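Long-range contacts in Non-structural protein 3 (Porcine deltacoronavirus, PDB 6LN0), which carries a macro domain, a fold that commonly binds ADP-ribose, and a papain-like protease domain with a zinc site, which probably processes the viral polyprotein: residues A[18-23]-A[150-155]; A[24-29]-A[81-86]; A[28-33]-A[115-120]; A[70-75]-A[85-90]. All coordinates share one frame; numbering follows the deposited sequence.

Interaction 1. Residues A[18-23]-A[150-155]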
loop_
_atom_site.group_PDB
_atom_site.type_symbol
_atom_site.label_atom_id
_atom_site.label_comp_id
_atom_site.label_asym_id
_atom_site.label_seq_id
_atom_site.Cartn_x
_atom_site.Cartn_y
_atom_site.Cartn_z
ATOM N N VAL A 18 -9.603 34.359 -3.836
ATOM C CA VAL A 18 -8.462 35.221 -3.548
ATOM C C VAL A 18 -8.865 36.608 -3.038
ATOM O O VAL A 18 -8.766 36.881 -1.835
ATOM C CB VAL A 18 -7.584 35.314 -4.812
ATOM C CG1 VAL A 18 -6.681 34.098 -4.897
ATOM C CG2 VAL A 18 -8.456 35.391 -6.085
ATOM N N GLY A 19 -9.327 37.488 -3.948
ATOM C CA GLY A 19 -9.478 38.914 -3.681
ATOM C C GLY A 19 -10.612 39.304 -2.753
ATOM O O GLY A 19 -11.056 38.516 -1.914
ATOM N N GLU A 20 -11.101 40.538 -2.899
ATOM C CA GLU A 20 -12.073 41.056 -1.935
ATOM C C GLU A 20 -13.523 40.806 -2.361
ATOM O O GLU A 20 -13.811 40.385 -3.476
ATOM C CB GLU A 20 -11.848 42.549 -1.660
ATOM C CG GLU A 20 -12.780 43.164 -0.556
ATOM C CD GLU A 20 -12.946 42.301 0.736
ATOM O OE1 GLU A 20 -13.188 41.075 0.670
ATOM O OE2 GLU A 20 -12.870 42.867 1.855
ATOM N N LEU A 21 -14.440 41.078 -1.428
ATOM C CA LEU A 21 -15.808 40.575 -1.517
ATOM C C LEU A 21 -16.506 41.044 -2.783
ATOM O O LEU A 21 -17.160 40.243 -3.460
ATOM C CB LEU A 21 -16.597 40.992 -0.271
ATOM C CG LEU A 21 -16.052 40.223 0.930
ATOM C CD1 LEU A 21 -16.665 40.699 2.216
ATOM C CD2 LEU A 21 -16.227 38.700 0.762
ATOM N N ALA A 22 -16.343 42.323 -3.144
ATOM C CA ALA A 22 -16.938 42.844 -4.372
ATOM C C ALA A 22 -16.631 41.978 -5.588
ATOM O O ALA A 22 -17.407 41.960 -6.544
ATOM C CB ALA A 22 -16.464 44.283 -4.625
ATOM N N SER A 23 -15.537 41.228 -5.557
ATOM C CA SER A 23 -15.138 40.374 -6.665
ATOM C C SER A 23 -16.018 39.144 -6.847
ATOM O O SER A 23 -16.123 38.641 -7.975
ATOM C CB SER A 23 -13.720 39.881 -6.449
ATOM O OG SER A 23 -13.601 39.217 -5.206
ATOM N N THR A 150 -17.927 29.235 -0.587
ATOM C CA THR A 150 -16.873 30.155 -0.989
ATOM C C THR A 150 -16.277 30.819 0.240
ATOM O O THR A 150 -16.975 31.555 0.945
ATOM C CB THR A 150 -17.424 31.224 -1.929
ATOM O OG1 THR A 150 -17.836 30.619 -3.159
ATOM C CG2 THR A 150 -16.370 32.276 -2.203
ATOM N N LEU A 151 -14.997 30.579 0.490
ATOM C CA LEU A 151 -14.262 31.354 1.476
ATOM C C LEU A 151 -13.426 32.409 0.781
ATOM O O LEU A 151 -13.043 32.268 -0.383
ATOM C CB LEU A 151 -13.347 30.494 2.336
ATOM C CG LEU A 151 -13.829 29.152 2.831
ATOM C CD1 LEU A 151 -13.368 28.190 1.794
ATOM C CD2 LEU A 151 -13.177 28.848 4.162
ATOM N N VAL A 152 -13.123 33.463 1.526
ATOM C CA VAL A 152 -12.535 34.673 0.977
ATOM C C VAL A 152 -11.358 35.063 1.849
ATOM O O VAL A 152 -11.486 35.119 3.079
ATOM C CB VAL A 152 -13.558 35.822 0.899
ATOM C CG1 VAL A 152 -12.874 37.112 0.434
ATOM C CG2 VAL A 152 -14.713 35.443 -0.025
ATOM N N THR A 153 -10.223 35.363 1.210
ATOM C CA THR A 153 -8.977 35.514 1.952
ATOM C C THR A 153 -8.344 36.906 1.792
ATOM O O THR A 153 -8.530 37.765 2.660
ATOM C CB THR A 153 -8.018 34.372 1.547
ATOM O OG1 THR A 153 -6.758 34.516 2.210
ATOM C CG2 THR A 153 -7.827 34.254 0.006
ATOM N N MET A 154 -7.627 37.144 0.684
ATOM C CA MET A 154 -6.684 38.264 0.512
ATOM C C MET A 154 -5.415 38.107 1.364
ATOM O O MET A 154 -4.875 39.089 1.876
ATOM C CB MET A 154 -7.342 39.612 0.790
ATOM C CG MET A 154 -8.106 40.193 -0.364
ATOM S SD MET A 154 -8.526 41.861 0.105
ATOM C CE MET A 154 -8.333 41.782 1.893
ATOM N N ASN A 155 -4.922 36.873 1.504
ATOM C CA ASN A 155 -3.627 36.626 2.134
ATOM C C ASN A 155 -2.720 35.725 1.304
ATOM O O ASN A 155 -1.523 35.660 1.594
ATOM C CB ASN A 155 -3.808 36.023 3.541
ATOM C CG ASN A 155 -2.543 36.103 4.401
ATOM O OD1 ASN A 155 -1.573 35.384 4.169
ATOM N ND2 ASN A 155 -2.563 36.968 5.410
#
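Thr153 OG1 is the best-held polar atom here, and two bonds grip it: a weak one from Asn155 N, 3.1 Å from Thr153 OG1, and a second shared with His158 ND1 beyond the two segments. Because OG1 stands anti to the backbone N (chi1 177°), the threonine methyl takes the crowded position between N and the carbonyl carbon. There Thr153 CG2 rests 3.3 Å from Val18 O. That same carbonyl oxygen accepts the single hydrogen bond between the segments, from Met154 N at 2.8 Å to Val18 O, weak because the angle at the hydrogen is only 126°. Met154 has a left-handed backbone, and its side chain lies along the facing chain: Met154 CG sits 3.6 Å from Gly19 C. Farther out, Met154 SD touches Glu20 CB at 3.8 Å. On the inner side Leu21 crosses Val152 obliquely, its CD2 meeting both methyls, with Leu21 CD2 to Val152 CG2 at 3.7 Å. Glu20 bends at chi2, and its OE1 takes a very short bond from Leu21 N, arriving from above the carboxylate plane. In the macro domain's sheet, the loop after strand 10-17 folds over the C-terminal end of strand 146-152, while Leu21 also packs on Ala45 and Ile49 of helix 44-53, and Leu151 reaches Leu135 and Phe138 of helix 131-141.

Interaction 2. Residues A[24-29]-A[81-86]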
loop_
_atom_site.group_PDB
_atom_site.type_symbol
_atom_site.label_atom_id
_atom_site.label_comp_id
_atom_site.label_asym_id
_atom_site.label_seq_id
_atom_site.Cartn_x
_atom_site.Cartn_y
_atom_site.Cartn_z
ATOM N N ILE A 24 -16.675 38.667 -5.785
ATOM C CA ILE A 24 -17.141 37.288 -5.779
ATOM C C ILE A 24 -18.242 37.090 -6.814
ATOM O O ILE A 24 -19.046 37.991 -7.093
ATOM C CB ILE A 24 -17.599 36.911 -4.360
ATOM C CG1 ILE A 24 -16.420 36.923 -3.398
ATOM C CG2 ILE A 24 -18.237 35.526 -4.330
ATOM C CD1 ILE A 24 -15.516 35.693 -3.539
ATOM N N LYS A 25 -18.259 35.903 -7.405
ATOM C CA LYS A 25 -19.334 35.441 -8.276
ATOM C C LYS A 25 -20.503 34.965 -7.407
ATOM O O LYS A 25 -20.506 33.829 -6.917
ATOM C CB LYS A 25 -18.805 34.332 -9.184
ATOM C CG LYS A 25 -19.851 33.552 -9.988
ATOM C CD LYS A 25 -19.249 32.254 -10.527
ATOM C CE LYS A 25 -20.272 31.117 -10.525
ATOM N NZ LYS A 25 -21.673 31.619 -10.373
ATOM N N PHE A 26 -21.511 35.826 -7.209
ATOM C CA PHE A 26 -22.621 35.529 -6.309
ATOM C C PHE A 26 -23.734 34.750 -7.018
ATOM O O PHE A 26 -23.742 34.587 -8.240
ATOM C CB PHE A 26 -23.189 36.812 -5.707
ATOM C CG PHE A 26 -22.284 37.463 -4.703
ATOM C CD1 PHE A 26 -22.130 36.929 -3.435
ATOM C CD2 PHE A 26 -21.589 38.618 -5.022
ATOM C CE1 PHE A 26 -21.293 37.540 -2.500
ATOM C CE2 PHE A 26 -20.752 39.223 -4.100
ATOM C CZ PHE A 26 -20.606 38.686 -2.836
ATOM N N ASP A 27 -24.689 34.262 -6.218
ATOM C CA ASP A 27 -25.793 33.419 -6.680
ATOM C C ASP A 27 -26.840 33.247 -5.574
ATOM O O ASP A 27 -26.944 32.172 -4.964
ATOM C CB ASP A 27 -25.259 32.059 -7.138
ATOM C CG ASP A 27 -26.362 31.120 -7.616
ATOM O OD1 ASP A 27 -27.514 31.583 -7.799
ATOM O OD2 ASP A 27 -26.076 29.910 -7.804
ATOM N N ASN A 28 -27.619 34.305 -5.314
ATOM C CA ASN A 28 -28.576 34.354 -4.199
ATOM C C ASN A 28 -27.915 33.910 -2.897
ATOM O O ASN A 28 -28.465 33.141 -2.112
ATOM C CB ASN A 28 -29.821 33.524 -4.506
ATOM C CG ASN A 28 -30.563 34.034 -5.719
ATOM O OD1 ASN A 28 -30.710 33.325 -6.717
ATOM N ND2 ASN A 28 -31.012 35.283 -5.651
ATOM N N SER A 29 -26.728 34.448 -2.664
ATOM C CA SER A 29 -25.819 33.915 -1.673
ATOM C C SER A 29 -26.133 34.464 -0.294
ATOM O O SER A 29 -26.736 35.526 -0.138
ATOM C CB SER A 29 -24.377 34.252 -2.046
ATOM O OG SER A 29 -24.102 33.926 -3.402
ATOM N N LEU A 81 -25.987 42.529 -6.737
ATOM C CA LEU A 81 -24.834 41.702 -7.041
ATOM C C LEU A 81 -25.113 40.208 -6.947
ATOM O O LEU A 81 -24.289 39.419 -7.422
ATOM C CB LEU A 81 -23.671 42.077 -6.115
ATOM C CG LEU A 81 -23.128 43.480 -6.429
ATOM C CD1 LEU A 81 -22.921 44.305 -5.167
ATOM C CD2 LEU A 81 -21.849 43.413 -7.264
ATOM N N GLY A 82 -26.255 39.806 -6.391
ATOM C CA GLY A 82 -26.582 38.406 -6.184
ATOM C C GLY A 82 -26.580 37.956 -4.737
ATOM O O GLY A 82 -26.645 36.749 -4.486
ATOM N N VAL A 83 -26.500 38.883 -3.784
ATOM C CA VAL A 83 -26.486 38.571 -2.360
ATOM C C VAL A 83 -27.928 38.560 -1.866
ATOM O O VAL A 83 -28.591 39.604 -1.829
ATOM C CB VAL A 83 -25.636 39.577 -1.577
ATOM C CG1 VAL A 83 -25.643 39.244 -0.106
ATOM C CG2 VAL A 83 -24.227 39.590 -2.107
ATOM N N ALA A 84 -28.419 37.371 -1.488
ATOM C CA ALA A 84 -29.793 37.265 -1.016
ATOM C C ALA A 84 -29.945 37.867 0.367
ATOM O O ALA A 84 -30.976 38.472 0.671
ATOM C CB ALA A 84 -30.254 35.809 -1.004
ATOM N N CYS A 85 -28.939 37.704 1.224
ATOM C CA CYS A 85 -29.014 38.255 2.569
ATOM C C CYS A 85 -27.621 38.255 3.189
ATOM O O CYS A 85 -26.665 37.711 2.629
ATOM C CB CYS A 85 -29.996 37.464 3.426
ATOM S SG CYS A 85 -29.518 35.732 3.571
ATOM N N ILE A 86 -27.533 38.874 4.368
ATOM C CA ILE A 86 -26.291 39.069 5.101
ATOM C C ILE A 86 -26.463 38.468 6.486
ATOM O O ILE A 86 -27.433 38.772 7.181
ATOM C CB ILE A 86 -25.917 40.560 5.197
ATOM C CG1 ILE A 86 -25.523 41.089 3.822
ATOM C CG2 ILE A 86 -24.780 40.798 6.194
ATOM C CD1 ILE A 86 -25.597 42.605 3.694
#
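The two backbones meet as a short parallel pairing, Ser29 opposite Val83, in which Ser29 N gives a well-aligned bond to Gly82 O at 2.9 Å and 157°. Ser29 O in turn accepts from Ala84 N at 2.8 Å, in the carbonyl plane and on a lone pair. A weak, longer bond from Cys85 N joins the same oxygen, consistent with the helical backbone angles of Ala84, which turn that N-H toward it. Gly82 has a positive phi (110°), a conformation in which a CB would be jammed against Leu81 O and would also run into Phe26 CB, so the lack of a side chain matters here. This is where strands 29-34 and 83-89 of the macro domain sheet begin to pair, just after the loop that leads in from strand 10-17. Phe26 is the main side chain of the approach, its CG anti to the carbonyl carbon. Val83 CG2 sits over the middle of its ring in a CH-pi contact, 3.6 Å from the Phe26 ring centroid. The opposite ring face is met by Ile24 CB nearer the rim, and Ser29 CB lies in plane at the edge. Lower on the side chain, Phe26 CB comes within 3.3 Å of Leu81 O. Ser29 OG turns back to accept Asp27 N at 2.9 Å, and it also bonds His116 ND1. The Ala84 methyl rests against the carbonyl just before Ser29, Ala84 CB lying 3.4 Å from Asn28 O.

Interaction 3. Residues A[28-33]-A[115-120]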
loop_
_atom_site.group_PDB
_atom_site.type_symbol
_atom_site.label_atom_id
_atom_site.label_comp_id
_atom_site.label_asym_id
_atom_site.label_seq_id
_atom_site.Cartn_x
_atom_site.Cartn_y
_atom_site.Cartn_z
ATOM N N ASN A 28 -27.619 34.305 -5.314
ATOM C CA ASN A 28 -28.576 34.354 -4.199
ATOM C C ASN A 28 -27.915 33.910 -2.897
ATOM O O ASN A 28 -28.465 33.141 -2.112
ATOM C CB ASN A 28 -29.821 33.524 -4.506
ATOM C CG ASN A 28 -30.563 34.034 -5.719
ATOM O OD1 ASN A 28 -30.710 33.325 -6.717
ATOM N ND2 ASN A 28 -31.012 35.283 -5.651
ATOM N N SER A 29 -26.728 34.448 -2.664
ATOM C CA SER A 29 -25.819 33.915 -1.673
ATOM C C SER A 29 -26.133 34.464 -0.294
ATOM O O SER A 29 -26.736 35.526 -0.138
ATOM C CB SER A 29 -24.377 34.252 -2.046
ATOM O OG SER A 29 -24.102 33.926 -3.402
ATOM N N VAL A 30 -25.720 33.711 0.715
ATOM C CA VAL A 30 -25.669 34.212 2.078
ATOM C C VAL A 30 -24.264 34.746 2.280
ATOM O O VAL A 30 -23.296 33.984 2.280
ATOM C CB VAL A 30 -26.000 33.127 3.100
ATOM C CG1 VAL A 30 -25.718 33.640 4.519
ATOM C CG2 VAL A 30 -27.447 32.714 2.943
ATOM N N LEU A 31 -24.151 36.060 2.422
ATOM C CA LEU A 31 -22.864 36.692 2.651
ATOM C C LEU A 31 -22.674 36.822 4.147
ATOM O O LEU A 31 -23.483 37.476 4.815
ATOM C CB LEU A 31 -22.814 38.053 1.967
ATOM C CG LEU A 31 -21.572 38.897 2.176
ATOM C CD1 LEU A 31 -20.382 38.258 1.468
ATOM C CD2 LEU A 31 -21.823 40.302 1.649
ATOM N N VAL A 32 -21.622 36.192 4.678
ATOM C CA VAL A 32 -21.346 36.248 6.109
ATOM C C VAL A 32 -20.543 37.501 6.432
ATOM O O VAL A 32 -19.570 37.834 5.746
ATOM C CB VAL A 32 -20.601 34.990 6.599
ATOM C CG1 VAL A 32 -20.430 35.081 8.089
ATOM C CG2 VAL A 32 -21.357 33.715 6.252
ATOM N N ASN A 33 -20.930 38.172 7.509
ATOM C CA ASN A 33 -20.301 39.415 7.956
ATOM C C ASN A 33 -19.693 39.195 9.331
ATOM O O ASN A 33 -20.437 39.054 10.321
ATOM C CB ASN A 33 -21.323 40.555 7.997
ATOM C CG ASN A 33 -20.722 41.891 8.456
ATOM O OD1 ASN A 33 -20.154 42.011 9.555
ATOM N ND2 ASN A 33 -20.874 42.912 7.616
ATOM N N ALA A 115 -27.690 26.514 1.357
ATOM C CA ALA A 115 -27.538 27.750 0.607
ATOM C C ALA A 115 -26.083 27.875 0.186
ATOM O O ALA A 115 -25.216 27.124 0.647
ATOM C CB ALA A 115 -27.948 28.976 1.436
ATOM N N HIS A 116 -25.815 28.851 -0.683
ATOM C CA HIS A 116 -24.454 29.165 -1.097
ATOM C C HIS A 116 -23.881 30.221 -0.161
ATOM O O HIS A 116 -24.318 31.375 -0.170
ATOM C CB HIS A 116 -24.392 29.659 -2.536
ATOM C CG HIS A 116 -23.071 30.272 -2.878
ATOM N ND1 HIS A 116 -22.939 31.565 -3.343
ATOM C CD2 HIS A 116 -21.810 29.781 -2.770
ATOM C CE1 HIS A 116 -21.660 31.832 -3.536
ATOM N NE2 HIS A 116 -20.954 30.768 -3.197
ATOM N N TYR A 117 -22.879 29.842 0.611
ATOM C CA TYR A 117 -22.274 30.716 1.599
ATOM C C TYR A 117 -21.003 31.345 1.046
ATOM O O TYR A 117 -20.223 30.692 0.344
ATOM C CB TYR A 117 -21.949 29.934 2.864
ATOM C CG TYR A 117 -23.168 29.497 3.633
ATOM C CD1 TYR A 117 -23.742 30.329 4.589
ATOM C CD2 TYR A 117 -23.739 28.251 3.423
ATOM C CE1 TYR A 117 -24.859 29.942 5.308
ATOM C CE2 TYR A 117 -24.860 27.857 4.138
ATOM C CZ TYR A 117 -25.413 28.703 5.077
ATOM O OH TYR A 117 -26.518 28.317 5.800
ATOM N N VAL A 118 -20.797 32.615 1.374
ATOM C CA VAL A 118 -19.562 33.316 1.067
ATOM C C VAL A 118 -19.002 33.775 2.395
ATOM O O VAL A 118 -19.663 34.524 3.124
ATOM C CB VAL A 118 -19.790 34.492 0.109
ATOM C CG1 VAL A 118 -18.511 35.204 -0.162
ATOM C CG2 VAL A 118 -20.393 33.989 -1.186
ATOM N N ILE A 119 -17.819 33.287 2.743
ATOM C CA ILE A 119 -17.338 33.505 4.100
ATOM C C ILE A 119 -15.928 34.085 4.075
ATOM O O ILE A 119 -14.979 33.414 3.639
ATOM C CB ILE A 119 -17.390 32.206 4.924
ATOM C CG1 ILE A 119 -18.710 31.472 4.696
ATOM C CG2 ILE A 119 -17.232 32.492 6.397
ATOM C CD1 ILE A 119 -19.038 30.454 5.768
ATOM N N PRO A 120 -15.752 35.338 4.488
ATOM C CA PRO A 120 -14.423 35.788 4.916
ATOM C C PRO A 120 -13.938 34.914 6.063
ATOM O O PRO A 120 -14.659 34.698 7.041
ATOM C CB PRO A 120 -14.669 37.233 5.376
ATOM C CG PRO A 120 -16.191 37.353 5.522
ATOM C CD PRO A 120 -16.731 36.437 4.480
#
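Two neighbouring parallel strands in the middle of the macro domain's mixed sheet, 29-34 and 117-120, make this buried contact. The axes of the strand pieces 29-33 and 117-120 approach to 4.9 Å and diverge by 17°. Parallel pairing of Val30 with Tyr117 and of Leu31 with Val118 sets the register. Three backbone bonds follow one another along it: Val30 N to His116 O, Val118 N to Val30 O, and Val32 N to Val118 O. The last is the straightest, 172° at the hydrogen and nearly along the C=O axis of Val118. At the start of the pair His116, its CG anti to the backbone N, brings ND1 to Ser29 OG at 2.6 Å, with the oxygen lying in the ring plane. The other ring nitrogen, NE2, bonds Thr150 OG1 on strand 146-152, so both ends of the imidazole are held and its rotation is fixed. On one face of the sheet Val30 lies alongside Tyr117, Val30 CG1 to Tyr117 CD1 at 3.9 Å, and the phenol OH bonds Glu113 O. On the other face Leu31 crosses Val118 obliquely, Leu31 CD1 reaching Val118 CG1 at 3.9 Å. Val32 CG2 packs against Ile119 CG1 at 3.8 Å. Pro120 has no N-H to continue the series, and Val32 O meets Pro120 CD at 3.4 Å instead.

Interaction 4. Residues A[70-75]-A[85-90]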
loop_
_atom_site.group_PDB
_atom_site.type_symbol
_atom_site.label_atom_id
_atom_site.label_comp_id
_atom_site.label_asym_id
_atom_site.label_seq_id
_atom_site.Cartn_x
_atom_site.Cartn_y
_atom_site.Cartn_z
ATOM N N PRO A 70 -26.365 35.279 16.324
ATOM C CA PRO A 70 -26.318 35.651 14.902
ATOM C C PRO A 70 -27.604 36.328 14.465
ATOM O O PRO A 70 -28.690 35.993 14.933
ATOM C CB PRO A 70 -26.129 34.314 14.174
ATOM C CG PRO A 70 -25.761 33.326 15.253
ATOM C CD PRO A 70 -26.411 33.822 16.509
ATOM N N LEU A 71 -27.460 37.294 13.561
ATOM C CA LEU A 71 -28.570 38.068 13.035
ATOM C C LEU A 71 -28.613 37.925 11.520
ATOM O O LEU A 71 -27.578 38.039 10.853
ATOM C CB LEU A 71 -28.424 39.537 13.432
ATOM C CG LEU A 71 -29.083 40.574 12.519
ATOM C CD1 LEU A 71 -30.576 40.429 12.644
ATOM C CD2 LEU A 71 -28.644 42.000 12.881
ATOM N N THR A 72 -29.794 37.672 10.969
ATOM C CA THR A 72 -29.931 37.695 9.520
ATOM C C THR A 72 -30.529 39.017 9.080
ATOM O O THR A 72 -31.428 39.555 9.720
ATOM C CB THR A 72 -30.790 36.554 8.969
ATOM O OG1 THR A 72 -30.278 35.313 9.436
ATOM C CG2 THR A 72 -30.716 36.561 7.450
ATOM N N THR A 73 -30.043 39.511 7.959
ATOM C CA THR A 73 -30.402 40.805 7.446
ATOM C C THR A 73 -30.570 40.693 5.941
ATOM O O THR A 73 -29.918 39.864 5.294
ATOM C CB THR A 73 -29.304 41.797 7.839
ATOM O OG1 THR A 73 -29.525 42.225 9.186
ATOM C CG2 THR A 73 -29.296 42.964 6.986
ATOM N N ASP A 74 -31.475 41.500 5.394
ATOM C CA ASP A 74 -31.568 41.653 3.954
ATOM C C ASP A 74 -30.251 42.210 3.419
ATOM O O ASP A 74 -29.435 42.744 4.157
ATOM C CB ASP A 74 -32.746 42.574 3.617
ATOM C CG ASP A 74 -33.119 42.551 2.154
ATOM O OD1 ASP A 74 -32.351 43.082 1.335
ATOM O OD2 ASP A 74 -34.197 42.025 1.813
ATOM N N SER A 75 -30.030 42.077 2.117
ATOM C CA SER A 75 -28.777 42.558 1.539
ATOM C C SER A 75 -28.847 43.980 0.984
ATOM O O SER A 75 -27.836 44.466 0.459
ATOM C CB SER A 75 -28.332 41.620 0.440
ATOM O OG SER A 75 -29.413 41.420 -0.437
ATOM N N CYS A 85 -28.939 37.704 1.224
ATOM C CA CYS A 85 -29.014 38.255 2.569
ATOM C C CYS A 85 -27.621 38.255 3.189
ATOM O O CYS A 85 -26.665 37.711 2.629
ATOM C CB CYS A 85 -29.996 37.464 3.426
ATOM S SG CYS A 85 -29.518 35.732 3.571
ATOM N N ILE A 86 -27.533 38.874 4.368
ATOM C CA ILE A 86 -26.291 39.069 5.101
ATOM C C ILE A 86 -26.463 38.468 6.486
ATOM O O ILE A 86 -27.433 38.772 7.181
ATOM C CB ILE A 86 -25.917 40.560 5.197
ATOM C CG1 ILE A 86 -25.523 41.089 3.822
ATOM C CG2 ILE A 86 -24.780 40.798 6.194
ATOM C CD1 ILE A 86 -25.597 42.605 3.694
ATOM N N LEU A 87 -25.519 37.630 6.888
ATOM C CA LEU A 87 -25.572 36.957 8.172
ATOM C C LEU A 87 -24.441 37.494 9.039
ATOM O O LEU A 87 -23.299 37.582 8.579
ATOM C CB LEU A 87 -25.467 35.438 7.966
ATOM C CG LEU A 87 -25.438 34.468 9.141
ATOM C CD1 LEU A 87 -26.568 34.727 10.094
ATOM C CD2 LEU A 87 -25.473 33.012 8.622
ATOM N N HIS A 88 -24.758 37.871 10.270
ATOM C CA HIS A 88 -23.803 38.514 11.162
ATOM C C HIS A 88 -23.468 37.566 12.293
ATOM O O HIS A 88 -24.373 37.075 12.971
ATOM C CB HIS A 88 -24.351 39.819 11.764
ATOM C CG HIS A 88 -24.787 40.816 10.745
ATOM N ND1 HIS A 88 -25.941 40.666 10.007
ATOM C CD2 HIS A 88 -24.220 41.975 10.329
ATOM C CE1 HIS A 88 -26.070 41.696 9.185
ATOM N NE2 HIS A 88 -25.035 42.501 9.354
ATOM N N VAL A 89 -22.173 37.362 12.532
ATOM C CA VAL A 89 -21.701 36.562 13.651
ATOM C C VAL A 89 -20.469 37.207 14.266
ATOM O O VAL A 89 -19.653 37.823 13.573
ATOM C CB VAL A 89 -21.397 35.126 13.209
ATOM C CG1 VAL A 89 -22.696 34.401 13.006
ATOM C CG2 VAL A 89 -20.586 35.154 11.927
ATOM N N VAL A 90 -20.330 37.036 15.577
ATOM C CA VAL A 90 -19.257 37.652 16.353
ATOM C C VAL A 90 -18.128 36.644 16.547
ATOM O O VAL A 90 -18.247 35.741 17.393
ATOM C CB VAL A 90 -19.787 38.167 17.700
ATOM C CG1 VAL A 90 -18.708 38.914 18.453
ATOM C CG2 VAL A 90 -20.996 39.055 17.470
#
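His88 leaves its strand with CG anti to the carbonyl carbon (chi1 -56°), which turns the ring edge toward the neighbouring strand. Its CB and CG pass Leu71 O, CB at 3.8 Å. The next atom, His88 ND1, donates to Leu71 O at 3.2 Å; the oxygen lies in the ring plane, while the nitrogen stands well above the carbonyl plane. Leu71 O is thereby doubly gripped, since His88 N also reaches it, at 2.9 Å and within that plane. CE1 nestles against Thr73, with His88 CE1 to Thr73 CB at 3.5 Å. At the tip NE2 bonds Tyr57 OH of helix 55-64, so the imidazole is pinned at both nitrogens. Leu71 runs beside the ring, pointing the same way. Leu71 N completes its pair by bonding His88 O, and Thr73 with Ile86 forms a second hydrogen-bonded pair, Ile86 N to Thr73 O at 2.7 Å. Between them Thr72 and Leu87, a non-hydrogen-bonded pair, turn to the opposite face. Farther along, Pro70 CB touches Val89 CG1 at 3.6 Å. The arrangement is that of an antiparallel beta hairpin, whose strand 71-74 forms one edge of the macro domain's mixed sheet.

How the interactions relate
All four contacts belong to one mixed sheet, the core of the macro domain, and run across it in the order 1, 3, 2, 4. Interaction 3 holds the middle: Thr150 O of interaction 1 meets Ile119 N at 2.6 Å, and Leu31 N meets Cys85 O, which interactions 2 and 4 share, at 3.0 Å. Interactions 2 and 3, centres about 7 Å apart, also have Asn28 and Ser29 in common. Interactions 1 and 2 touch through Ile24 CD1 and Val152 CG2 at 3.6 Å, whereas interactions 1 and 4 stay about 9 Å apart at their nearest atoms. None includes the zinc ligands Cys334, Cys335, Cys360 and Cys363, which lie in the C-terminal part of the chain.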